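Side-chain contacts in glycerol kinase, putative (Plasmodium falciparum, PDB 2W40), which probably phosphorylates glycerol at the expense of ATP, yielding sn-glycerol 3-phosphate, as other glycerol kinases of the FGGY family do: residues C[17-20]-C[26-29]; C[135-140]-C[288-293]; C[171-174]-C[179-182]; C[174-179]-C[240-245]; C[193-198]-C[282-287]. One frame throughout, in Å; residues are numbered along the deposited sequence.

In the fold
Contacts 1, 3 and 4 belong to the N-terminal half of this FGGY kinase, whereas contacts 2 and 5 each join a loop of that half to the C-terminal half. Contacts 3 and 4 share the end of helix 167-176, their centres about 6 Å apart. Contacts 1 and 4 reach the same six-stranded sheet, with about 19 Å between centres. Contacts 2 and 5 are about 10 Å apart by centres and touch through T291 and V283. Contact 2 is nearest the active site: the side chain of Y137 lies about 3 Å from bound glycerol and about 10 Å from that of T270, an ADP-binding residue. Contacts 3 to 5 lie away from the annotated sites.

Contact 1: C[17-20]-C[26-29]; sequences KVFF and NIVH
F20 and H29 are tied through their backbones, F20 N giving H29 O a 2.8 Å hydrogen bond. In the other direction F20 O takes two N-H groups. V28 N is the stronger donor, 2.8 Å from F20 O; H29 N makes only a weak, longer bond to the same oxygen. Two successive residues thus answer one carbonyl, and the CA of I27 adds a C-H...O contact to it. The CG2 methyl of V28 also leans on this oxygen, 3.3 Å from F20 O, because it occupies the place between the valine's own N and carbonyl carbon. With V28 and H29 both set against F20, this is a classic beta bulge, at the start of the second strand of the hairpin formed by 15-21 and 27-34, on the border of the N-terminal sheet. The F20 and H29 side chains leave the same face and run next to each other. Their rings are oblique, with planes at 50° and centroids 5.7 Å apart; CD2 of F20 lies at the imidazole edge, 3.6 Å from ND1 of H29. That same phenyl edge also faces H29 O. Helix 49-70 lies against this face, with L67 on F20 and E62 and V66 on H29. The opposite face carries F19, whose CD1 is 3.7 Å from CD1 of I27; the isoleucine reaches it with an extended chain (chi2 174°).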
# COMPACT_ATOMS: atom_id res chain seq x y z
N LYS C 17 12.07 27.79 -7.41
CA LYS C 17 12.91 28.35 -6.33
C LYS C 17 13.72 29.52 -6.96
O LYS C 17 14.27 29.42 -8.09
CB LYS C 17 13.88 27.29 -5.81
CG LYS C 17 13.22 26.01 -5.40
CD LYS C 17 14.16 24.90 -5.10
CE LYS C 17 13.37 23.65 -4.89
NZ LYS C 17 14.20 22.66 -4.15
N VAL C 18 13.79 30.59 -6.16
CA VAL C 18 14.72 31.71 -6.45
C VAL C 18 15.68 31.89 -5.27
O VAL C 18 15.28 31.77 -4.10
CB VAL C 18 14.02 33.03 -6.81
CG1 VAL C 18 13.09 32.95 -8.09
CG2 VAL C 18 13.18 33.62 -5.61
N PHE C 19 16.96 32.06 -5.63
CA PHE C 19 18.06 32.24 -4.69
C PHE C 19 18.83 33.43 -5.10
O PHE C 19 19.24 33.56 -6.26
CB PHE C 19 18.98 31.06 -4.66
CG PHE C 19 18.32 29.82 -4.20
CD1 PHE C 19 18.38 29.44 -2.90
CD2 PHE C 19 17.65 29.03 -5.08
CE1 PHE C 19 17.82 28.30 -2.48
CE2 PHE C 19 17.07 27.91 -4.67
CZ PHE C 19 17.13 27.55 -3.33
N PHE C 20 18.97 34.36 -4.17
CA PHE C 20 19.89 35.51 -4.35
C PHE C 20 21.13 35.23 -3.52
O PHE C 20 21.05 35.10 -2.30
CB PHE C 20 19.22 36.85 -4.00
CG PHE C 20 17.98 37.12 -4.79
CD1 PHE C 20 17.98 37.98 -5.84
CD2 PHE C 20 16.75 36.43 -4.48
CE1 PHE C 20 16.80 38.23 -6.55
CE2 PHE C 20 15.58 36.71 -5.16
CZ PHE C 20 15.63 37.58 -6.24
N ASN C 26 27.02 33.23 -0.27
CA ASN C 26 26.03 33.16 0.82
C ASN C 26 24.63 33.51 0.26
O ASN C 26 24.49 34.45 -0.51
CB ASN C 26 26.32 34.20 1.93
CG ASN C 26 27.71 34.10 2.51
OD1 ASN C 26 28.52 35.10 2.45
ND2 ASN C 26 28.02 32.95 3.08
N ILE C 27 23.61 32.74 0.63
CA ILE C 27 22.28 33.10 0.32
C ILE C 27 21.80 34.28 1.13
O ILE C 27 21.77 34.22 2.40
CB ILE C 27 21.27 31.86 0.49
CG1 ILE C 27 21.75 30.70 -0.36
CG2 ILE C 27 19.87 32.30 0.17
CD1 ILE C 27 20.93 29.36 -0.16
N VAL C 28 21.46 35.37 0.46
CA VAL C 28 20.87 36.53 1.12
C VAL C 28 19.35 36.62 1.06
O VAL C 28 18.71 37.28 1.85
CB VAL C 28 21.55 37.85 0.63
CG1 VAL C 28 23.13 37.76 0.93
CG2 VAL C 28 21.24 38.12 -0.88
N HIS C 29 18.70 35.89 0.13
CA HIS C 29 17.26 35.75 0.16
C HIS C 29 16.93 34.52 -0.70
O HIS C 29 17.60 34.30 -1.69
CB HIS C 29 16.54 36.94 -0.49
CG HIS C 29 15.05 36.78 -0.56
ND1 HIS C 29 14.37 36.49 -1.72
CD2 HIS C 29 14.12 36.82 0.42
CE1 HIS C 29 13.08 36.37 -1.45
NE2 HIS C 29 12.90 36.63 -0.17

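Contact 2: C[135-140]-C[288-293]; sequences NTYFSA and GLITTI. With EDO (1,2-ethanediol), chain B.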
# COMPACT_ATOMS: atom_id res chain seq x y z
N ASN C 135 13.62 5.37 -24.26
CA ASN C 135 12.99 5.26 -22.98
C ASN C 135 11.80 6.22 -22.88
O ASN C 135 11.59 6.99 -23.78
CB ASN C 135 14.04 5.44 -21.86
CG ASN C 135 14.70 6.80 -21.91
OD1 ASN C 135 13.98 7.85 -22.11
ND2 ASN C 135 16.04 6.84 -21.66
N THR C 136 11.08 6.14 -21.78
CA THR C 136 9.92 6.99 -21.56
C THR C 136 10.27 8.33 -20.94
O THR C 136 9.36 9.18 -20.72
CB THR C 136 8.85 6.34 -20.67
OG1 THR C 136 9.46 6.12 -19.41
CG2 THR C 136 8.38 4.97 -21.24
N TYR C 137 11.56 8.50 -20.66
CA TYR C 137 12.13 9.51 -19.71
C TYR C 137 12.56 10.79 -20.50
O TYR C 137 12.20 11.94 -20.10
CB TYR C 137 13.33 8.83 -19.05
CG TYR C 137 14.19 9.67 -18.13
CD1 TYR C 137 13.66 10.72 -17.36
CD2 TYR C 137 15.48 9.31 -17.95
CE1 TYR C 137 14.53 11.45 -16.45
CE2 TYR C 137 16.31 10.04 -17.12
CZ TYR C 137 15.82 11.06 -16.33
OH TYR C 137 16.71 11.73 -15.49
N PHE C 138 13.36 10.60 -21.57
CA PHE C 138 13.83 11.70 -22.44
C PHE C 138 12.74 12.40 -23.21
O PHE C 138 11.66 11.93 -23.23
CB PHE C 138 14.99 11.25 -23.27
CG PHE C 138 16.32 11.21 -22.52
CD1 PHE C 138 16.39 11.09 -21.14
CD2 PHE C 138 17.49 11.39 -23.24
CE1 PHE C 138 17.65 11.10 -20.49
CE2 PHE C 138 18.75 11.38 -22.60
CZ PHE C 138 18.80 11.18 -21.23
N SER C 139 13.03 13.57 -23.78
CA SER C 139 11.95 14.40 -24.35
C SER C 139 11.33 13.78 -25.62
O SER C 139 10.13 14.02 -25.88
CB SER C 139 12.48 15.79 -24.73
OG SER C 139 13.08 16.41 -23.63
N ALA C 140 12.17 13.08 -26.39
CA ALA C 140 11.83 12.78 -27.82
C ALA C 140 10.47 12.04 -27.95
O ALA C 140 9.66 12.41 -28.81
CB ALA C 140 12.88 11.94 -28.49
N GLY C 288 23.19 -0.20 -17.94
CA GLY C 288 22.04 0.59 -17.66
C GLY C 288 22.18 2.00 -17.21
O GLY C 288 21.23 2.60 -16.77
N LEU C 289 23.37 2.58 -17.33
CA LEU C 289 23.58 3.97 -17.01
C LEU C 289 23.53 4.79 -18.32
O LEU C 289 23.74 4.30 -19.43
CB LEU C 289 24.93 4.08 -16.29
CG LEU C 289 25.08 3.29 -14.95
CD1 LEU C 289 26.38 3.57 -14.23
CD2 LEU C 289 23.93 3.65 -13.92
N ILE C 290 23.19 6.05 -18.18
CA ILE C 290 23.07 6.96 -19.34
C ILE C 290 24.35 7.80 -19.49
O ILE C 290 24.87 8.31 -18.50
CB ILE C 290 21.87 7.91 -19.12
CG1 ILE C 290 20.50 7.16 -19.22
CG2 ILE C 290 21.92 9.15 -20.11
CD1 ILE C 290 19.35 8.01 -19.03
N THR C 291 24.85 7.91 -20.70
CA THR C 291 25.98 8.82 -21.03
C THR C 291 25.45 10.22 -21.27
O THR C 291 24.54 10.36 -22.10
CB THR C 291 26.67 8.35 -22.33
OG1 THR C 291 27.01 7.02 -22.17
CG2 THR C 291 27.90 9.20 -22.68
N THR C 292 25.90 11.20 -20.51
CA THR C 292 25.40 12.55 -20.64
C THR C 292 26.57 13.57 -20.60
O THR C 292 27.73 13.19 -20.43
CB THR C 292 24.33 12.82 -19.54
OG1 THR C 292 23.64 14.02 -19.85
CG2 THR C 292 25.05 12.93 -18.11
N ILE C 293 26.26 14.79 -20.90
CA ILE C 293 27.22 15.87 -20.84
C ILE C 293 27.24 16.35 -19.36
O ILE C 293 26.14 16.58 -18.78
CB ILE C 293 26.86 17.09 -21.69
CG1 ILE C 293 26.76 16.77 -23.18
CG2 ILE C 293 27.84 18.22 -21.37
CD1 ILE C 293 28.00 16.36 -23.78
C1 EDO B . 21.97 3.05 -21.65
O1 EDO B . 22.83 2.17 -20.89
C2 EDO B . 20.64 3.26 -20.97
O2 EDO B . 19.84 4.07 -21.73
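The CD1 methyl of I290 touches both F138 and Y137, whose nearest ring atoms lie on the same side of it. F138 and I290 reach toward each other, the methyl lying obliquely to the ring, 3.8 Å from F138 CE1; F138 CZ also meets I290 CG2 at 3.9 Å. Y137 instead crosses the isoleucine at a slant. I290 CD1 sits at its edge, near the ring plane, 4.1 Å from Y137 CE2, an atom that in turn lies in the plane of F138 at that ring's edge. An extended isoleucine chain (chi2 180°) carries the methyl this far from strand 290-295. The loop is shaped by an Asx turn, in which N135 OD1 accepts from Y137 N, standing above the carbonyl plane, extended to an Asx motif by F138 N, 2.9 Å from the same oxygen and nearly straight at 172°. The strand belongs to the C-terminal half and the loop to the N-terminal half, so the contact spans the two near the substrate site, where Y137 OH is hydrogen-bonded to O3 of bound glycerol. Y356 packs edge-to-face with Y137. L289 O accepts a 2.7 Å hydrogen bond from O1 of 1,2-ethanediol, probably a crystallisation additive.

Contact 3: C[171-174]-C[179-182]; sequences LIFN and NCYT
N179 meets F173 through its backbone: N179 O lies 3.2 Å from F173 CA in a C-H...O contact, and 3.5 Å from F173 CB. With CG opposite the backbone N (chi1 178°), the phenyl group is directed toward residues 179-180, F173 CD1 lying 3.6 Å from N179 O. The side chain of N179 instead crosses that of I172 at about a right angle, CB to I172 CG2 at 4.2 Å, and its ND2 donates to F226 O. C180 comes next, its CA-CB bond directed away from the helix, yet its sulfur reaches the rim of the F173 ring. SG is 3.8 Å from F173 CD1 and 5.0 Å from the ring centroid, 81° off the normal, which makes this an edge-on sulfur-aromatic contact. W91 meets F173 edge-to-face from outside the two segments. Y181 then opens the short strand 181-183, with I172 CG2 at its edge near the ring plane, 4.3 Å from Y181 CD2; a cation-pi contact with K220 also involves this ring. Helix 167-176 is thus folded against the chain that leaves it, and T169 OG1 is hydrogen-bonded to Y181 O. No classical hydrogen bond links 171-174 to 179-182, so their direct contact rests on dispersion, the weak C-H...O contact and, probably, a modest electrostatic attraction of the sulfur to the positive hydrogens of the phenyl edge.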
# COMPACT_ATOMS: atom_id res chain seq x y z
N LEU C 171 11.84 29.29 -20.00
CA LEU C 171 12.12 30.41 -19.12
C LEU C 171 12.85 31.53 -19.85
O LEU C 171 12.52 32.69 -19.72
CB LEU C 171 12.89 29.90 -17.89
CG LEU C 171 12.15 29.42 -16.69
CD1 LEU C 171 10.90 28.60 -16.96
CD2 LEU C 171 13.07 28.86 -15.58
N ILE C 172 13.87 31.20 -20.61
CA ILE C 172 14.68 32.20 -21.30
C ILE C 172 13.83 32.90 -22.37
O ILE C 172 13.83 34.14 -22.48
CB ILE C 172 15.97 31.53 -21.94
CG1 ILE C 172 16.96 31.00 -20.82
CG2 ILE C 172 16.60 32.50 -22.97
CD1 ILE C 172 18.10 30.11 -21.45
N PHE C 173 13.01 32.13 -23.09
CA PHE C 173 12.12 32.69 -24.11
C PHE C 173 11.20 33.72 -23.49
O PHE C 173 11.05 34.83 -24.03
CB PHE C 173 11.35 31.56 -24.73
CG PHE C 173 10.37 31.97 -25.75
CD1 PHE C 173 10.76 31.98 -27.09
CD2 PHE C 173 9.11 32.45 -25.35
CE1 PHE C 173 9.84 32.42 -28.06
CE2 PHE C 173 8.15 32.82 -26.37
CZ PHE C 173 8.53 32.79 -27.68
N ASN C 174 10.59 33.42 -22.36
CA ASN C 174 9.70 34.37 -21.76
C ASN C 174 10.42 35.56 -21.17
O ASN C 174 10.01 36.68 -21.34
CB ASN C 174 8.82 33.68 -20.73
CG ASN C 174 7.77 32.82 -21.34
OD1 ASN C 174 7.83 31.59 -21.35
ND2 ASN C 174 6.74 33.43 -21.79
N ASN C 179 14.05 34.99 -27.16
CA ASN C 179 15.27 34.24 -27.49
C ASN C 179 14.99 32.74 -27.35
O ASN C 179 14.31 32.32 -26.44
CB ASN C 179 16.46 34.60 -26.59
CG ASN C 179 16.91 36.05 -26.72
OD1 ASN C 179 16.47 36.77 -27.60
ND2 ASN C 179 17.89 36.41 -25.88
N CYS C 180 15.58 31.95 -28.24
CA CYS C 180 15.38 30.52 -28.28
C CYS C 180 16.76 29.85 -28.18
O CYS C 180 17.54 29.68 -29.19
CB CYS C 180 14.73 30.12 -29.62
SG CYS C 180 12.98 30.62 -29.79
N TYR C 181 17.04 29.44 -26.94
CA TYR C 181 18.29 28.84 -26.61
C TYR C 181 18.10 27.65 -25.72
O TYR C 181 17.20 27.59 -24.92
CB TYR C 181 19.22 29.82 -25.84
CG TYR C 181 19.70 31.00 -26.61
CD1 TYR C 181 20.38 30.84 -27.76
CD2 TYR C 181 19.62 32.26 -26.07
CE1 TYR C 181 20.91 31.92 -28.44
CE2 TYR C 181 20.14 33.36 -26.74
CZ TYR C 181 20.79 33.18 -27.94
OH TYR C 181 21.35 34.24 -28.60
N THR C 182 19.07 26.77 -25.81
CA THR C 182 19.29 25.74 -24.81
C THR C 182 20.79 25.66 -24.54
O THR C 182 21.57 26.44 -25.06
CB THR C 182 18.71 24.32 -25.21
OG1 THR C 182 18.65 23.48 -24.04
CG2 THR C 182 19.47 23.69 -26.39

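Contact 4: C[174-179]-C[240-245]; sequences NLTKGN and IPITGC. With EDO (1,2-ethanediol), chain D.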
# COMPACT_ATOMS: atom_id res chain seq x y z
N ASN C 174 10.59 33.42 -22.36
CA ASN C 174 9.70 34.37 -21.76
C ASN C 174 10.42 35.56 -21.17
O ASN C 174 10.01 36.68 -21.34
CB ASN C 174 8.82 33.68 -20.73
CG ASN C 174 7.77 32.82 -21.34
OD1 ASN C 174 7.83 31.59 -21.35
ND2 ASN C 174 6.74 33.43 -21.79
N LEU C 175 11.49 35.32 -20.44
CA LEU C 175 12.24 36.45 -19.79
C LEU C 175 12.81 37.48 -20.78
O LEU C 175 12.80 38.69 -20.53
CB LEU C 175 13.35 35.95 -18.89
CG LEU C 175 12.89 35.32 -17.57
CD1 LEU C 175 14.05 34.50 -16.98
CD2 LEU C 175 12.36 36.47 -16.61
N THR C 176 13.26 36.97 -21.91
CA THR C 176 13.94 37.72 -22.96
C THR C 176 13.00 38.23 -24.06
O THR C 176 13.43 38.93 -24.93
CB THR C 176 15.12 36.95 -23.60
OG1 THR C 176 14.60 35.89 -24.41
CG2 THR C 176 16.15 36.49 -22.63
N LYS C 177 11.70 37.85 -24.00
CA LYS C 177 10.72 38.15 -25.01
C LYS C 177 11.11 37.60 -26.38
O LYS C 177 10.95 38.27 -27.40
CB LYS C 177 10.37 39.66 -25.04
CG LYS C 177 9.86 40.14 -23.73
CD LYS C 177 9.40 41.62 -23.85
CE LYS C 177 8.15 41.74 -24.64
NZ LYS C 177 6.99 40.92 -23.99
N GLY C 178 11.62 36.38 -26.38
CA GLY C 178 11.71 35.60 -27.65
C GLY C 178 12.98 34.86 -27.95
O GLY C 178 13.00 34.13 -28.94
N ASN C 179 14.05 34.99 -27.16
CA ASN C 179 15.27 34.24 -27.49
C ASN C 179 14.99 32.74 -27.35
O ASN C 179 14.31 32.32 -26.44
CB ASN C 179 16.46 34.60 -26.59
CG ASN C 179 16.91 36.05 -26.72
OD1 ASN C 179 16.47 36.77 -27.60
ND2 ASN C 179 17.89 36.41 -25.88
N ILE C 240 19.03 43.13 -17.20
CA ILE C 240 19.88 42.24 -16.44
C ILE C 240 20.14 41.03 -17.34
O ILE C 240 19.17 40.47 -17.87
CB ILE C 240 19.21 41.80 -15.14
CG1 ILE C 240 18.97 43.00 -14.21
CG2 ILE C 240 20.02 40.80 -14.42
CD1 ILE C 240 20.21 43.83 -13.88
N PRO C 241 21.42 40.61 -17.49
CA PRO C 241 21.74 39.51 -18.43
C PRO C 241 21.59 38.11 -17.79
O PRO C 241 21.84 37.93 -16.60
CB PRO C 241 23.20 39.75 -18.73
CG PRO C 241 23.74 40.27 -17.42
CD PRO C 241 22.66 41.08 -16.81
N ILE C 242 21.18 37.15 -18.61
CA ILE C 242 21.08 35.76 -18.26
C ILE C 242 22.37 35.17 -18.82
O ILE C 242 22.62 35.18 -20.06
CB ILE C 242 19.84 35.07 -18.91
CG1 ILE C 242 18.55 35.73 -18.40
CG2 ILE C 242 19.87 33.56 -18.61
CD1 ILE C 242 17.26 35.35 -19.23
N THR C 243 23.21 34.70 -17.92
CA THR C 243 24.59 34.36 -18.28
C THR C 243 25.03 32.94 -17.94
O THR C 243 26.18 32.52 -18.23
CB THR C 243 25.56 35.36 -17.62
OG1 THR C 243 25.43 35.27 -16.19
CG2 THR C 243 25.23 36.77 -18.06
N GLY C 244 24.15 32.15 -17.32
CA GLY C 244 24.42 30.76 -17.14
C GLY C 244 23.18 29.94 -17.22
O GLY C 244 22.13 30.38 -16.84
N CYS C 245 23.30 28.75 -17.79
CA CYS C 245 22.21 27.82 -17.94
C CYS C 245 22.67 26.42 -18.00
O CYS C 245 23.58 26.11 -18.74
CB CYS C 245 21.53 28.14 -19.23
SG CYS C 245 19.94 27.25 -19.56
C1 EDO D . 17.74 39.46 -25.19
O1 EDO D . 16.31 40.18 -24.87
C2 EDO D . 18.72 39.93 -26.24
O2 EDO D . 20.05 40.46 -25.88
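Neither a ring nor an amide enters the contact of L175 and T176 with I242, which is made by branched aliphatic groups alone. The flat group nearby, the amide of N179, does not touch 240-245 and lies beside a 1,2-ethanediol molecule, probably from the crystallisation liquor. I242 carries the contact by its CD1 methyl. An extended chain (chi2 167°) sends this atom from the strand towards the helix end, and the I242 side chain crosses those of L175 and T176 at about right angles. I242 CD1 comes 3.8 Å from T176 CG2 and 4.0 Å from L175 CB, with L175 CD1 equally near. T176 thus offers its methyl to the sheet and keeps its hydroxyl for the helix end. That oxygen, held between the backbone N and carbonyl carbon (chi1 72°), accepts a 2.9 Å bond from N179 N in an ST motif and is also hydrogen-bonded to I172 O. Neighbours include Y57 and M60 of helix 49-70 on L175, and I81 and F226 on I242. Past T176 the helix stops as K177 turns to positive phi (58°) in a Schellman motif, with a probable hydrogen bond from G178 N to F173 O. Here a Schellman-terminated helix packs its last turn on strand 241-247 of the six-stranded N-terminal sheet, the alpha/beta layering of the actin-like ATPase fold to which FGGY kinases belong.

Contact 5: C[193-198]-C[282-287]; sequences MDINTL and VVYSTC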
# COMPACT_ATOMS: atom_id res chain seq x y z
N MET C 193 20.07 15.01 -29.69
CA MET C 193 21.38 15.57 -29.90
C MET C 193 22.39 14.43 -30.11
O MET C 193 22.33 13.44 -29.38
CB MET C 193 21.79 16.36 -28.68
CG MET C 193 23.03 17.21 -28.92
SD MET C 193 23.71 17.97 -27.42
CE MET C 193 24.64 16.56 -26.70
N ASP C 194 23.36 14.66 -30.98
CA ASP C 194 24.53 13.81 -31.17
C ASP C 194 25.46 14.06 -29.96
O ASP C 194 25.93 15.20 -29.76
CB ASP C 194 25.22 14.13 -32.46
CG ASP C 194 26.41 13.15 -32.73
OD1 ASP C 194 27.23 12.87 -31.84
OD2 ASP C 194 26.54 12.70 -33.92
N ILE C 195 25.60 13.05 -29.11
CA ILE C 195 26.38 13.20 -27.85
C ILE C 195 27.87 13.54 -28.01
O ILE C 195 28.49 14.08 -27.11
CB ILE C 195 26.21 11.91 -27.00
CG1 ILE C 195 26.61 12.08 -25.51
CG2 ILE C 195 26.96 10.72 -27.51
CD1 ILE C 195 25.85 13.16 -24.81
N ASN C 196 28.44 13.15 -29.18
CA ASN C 196 29.84 13.43 -29.55
C ASN C 196 30.01 14.79 -30.23
O ASN C 196 30.93 15.53 -29.91
CB ASN C 196 30.41 12.32 -30.40
CG ASN C 196 30.67 11.10 -29.63
OD1 ASN C 196 31.61 11.07 -28.82
ND2 ASN C 196 29.81 10.10 -29.78
N THR C 197 29.12 15.15 -31.15
CA THR C 197 29.29 16.39 -31.90
C THR C 197 28.58 17.62 -31.27
O THR C 197 28.82 18.78 -31.70
CB THR C 197 28.81 16.26 -33.31
OG1 THR C 197 27.37 16.20 -33.28
CG2 THR C 197 29.37 15.05 -34.02
N LEU C 198 27.65 17.37 -30.33
CA LEU C 198 26.95 18.41 -29.66
C LEU C 198 26.03 19.20 -30.56
O LEU C 198 25.72 20.38 -30.31
CB LEU C 198 27.86 19.34 -28.89
CG LEU C 198 28.85 18.66 -27.91
CD1 LEU C 198 29.71 19.70 -27.15
CD2 LEU C 198 28.27 17.66 -27.00
N VAL C 282 34.02 9.88 -23.48
CA VAL C 282 32.65 9.40 -23.55
C VAL C 282 32.70 7.93 -23.17
O VAL C 282 33.36 7.08 -23.84
CB VAL C 282 32.12 9.52 -24.95
CG1 VAL C 282 30.68 8.94 -25.10
CG2 VAL C 282 32.23 11.01 -25.40
N VAL C 283 31.99 7.60 -22.12
CA VAL C 283 31.88 6.23 -21.68
C VAL C 283 30.47 5.75 -21.91
O VAL C 283 29.56 6.35 -21.44
CB VAL C 283 32.27 6.08 -20.19
CG1 VAL C 283 32.13 4.66 -19.74
CG2 VAL C 283 33.70 6.63 -19.95
N TYR C 284 30.32 4.64 -22.63
CA TYR C 284 29.03 4.07 -22.91
C TYR C 284 28.85 2.88 -21.97
O TYR C 284 29.65 1.93 -21.96
CB TYR C 284 28.91 3.61 -24.33
CG TYR C 284 28.90 4.68 -25.38
CD1 TYR C 284 27.78 5.49 -25.59
CD2 TYR C 284 30.04 4.90 -26.18
CE1 TYR C 284 27.80 6.49 -26.55
CE2 TYR C 284 30.03 5.87 -27.17
CZ TYR C 284 28.91 6.69 -27.37
OH TYR C 284 28.99 7.64 -28.42
N SER C 285 27.72 2.88 -21.27
CA SER C 285 27.40 1.87 -20.26
C SER C 285 27.02 0.57 -20.96
O SER C 285 26.44 0.57 -22.02
CB SER C 285 26.24 2.34 -19.37
OG SER C 285 25.96 1.46 -18.34
N THR C 286 27.37 -0.52 -20.32
CA THR C 286 26.74 -1.83 -20.61
C THR C 286 25.83 -2.35 -19.48
O THR C 286 25.34 -3.54 -19.53
CB THR C 286 27.79 -2.91 -20.92
OG1 THR C 286 28.57 -3.15 -19.76
CG2 THR C 286 28.68 -2.50 -22.11
N CYS C 287 25.54 -1.47 -18.51
CA CYS C 287 24.94 -1.79 -17.22
C CYS C 287 23.81 -0.81 -16.93
O CYS C 287 23.45 -0.70 -15.80
CB CYS C 287 26.04 -1.69 -16.01
SG CYS C 287 27.21 -2.95 -16.24
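Two loops, one from each half of the FGGY kinase, are joined where N196 meets Y284. N196 belongs to an Asx turn, in which D194 OD1 accepts from N196 N at 2.9 Å, nearly along its own C-O axis, widened to an Asx motif by T197 N, which stands well above the carboxylate plane. The turn is closed further by L198 N bonding back to D194 O, and it presents the side chains of I195 and N196 to the loop 282-287. N196 and Y284 extend toward each other from their two loops. ND2 of the amide donates to Y284 OH at 2.9 Å, with 147° at the hydrogen and the hydroxyl close to the amide plane; amide and phenol planes are 59° apart. K128 O is a second, weak partner of the hydroxyl. I195 runs alongside the tyrosine in the reverse sense, and its CG2, set between the isoleucine's own N and carbonyl carbon, lies 3.8 Å from Y284 OH. Within 282-287, V282 CG1 lies over one face of the Y284 ring, 3.6 Å above its plane and offset to the rim. The other methyl of that valine, CG2, turns to the opposite loop and stops 3.5 Å from N196 OD1.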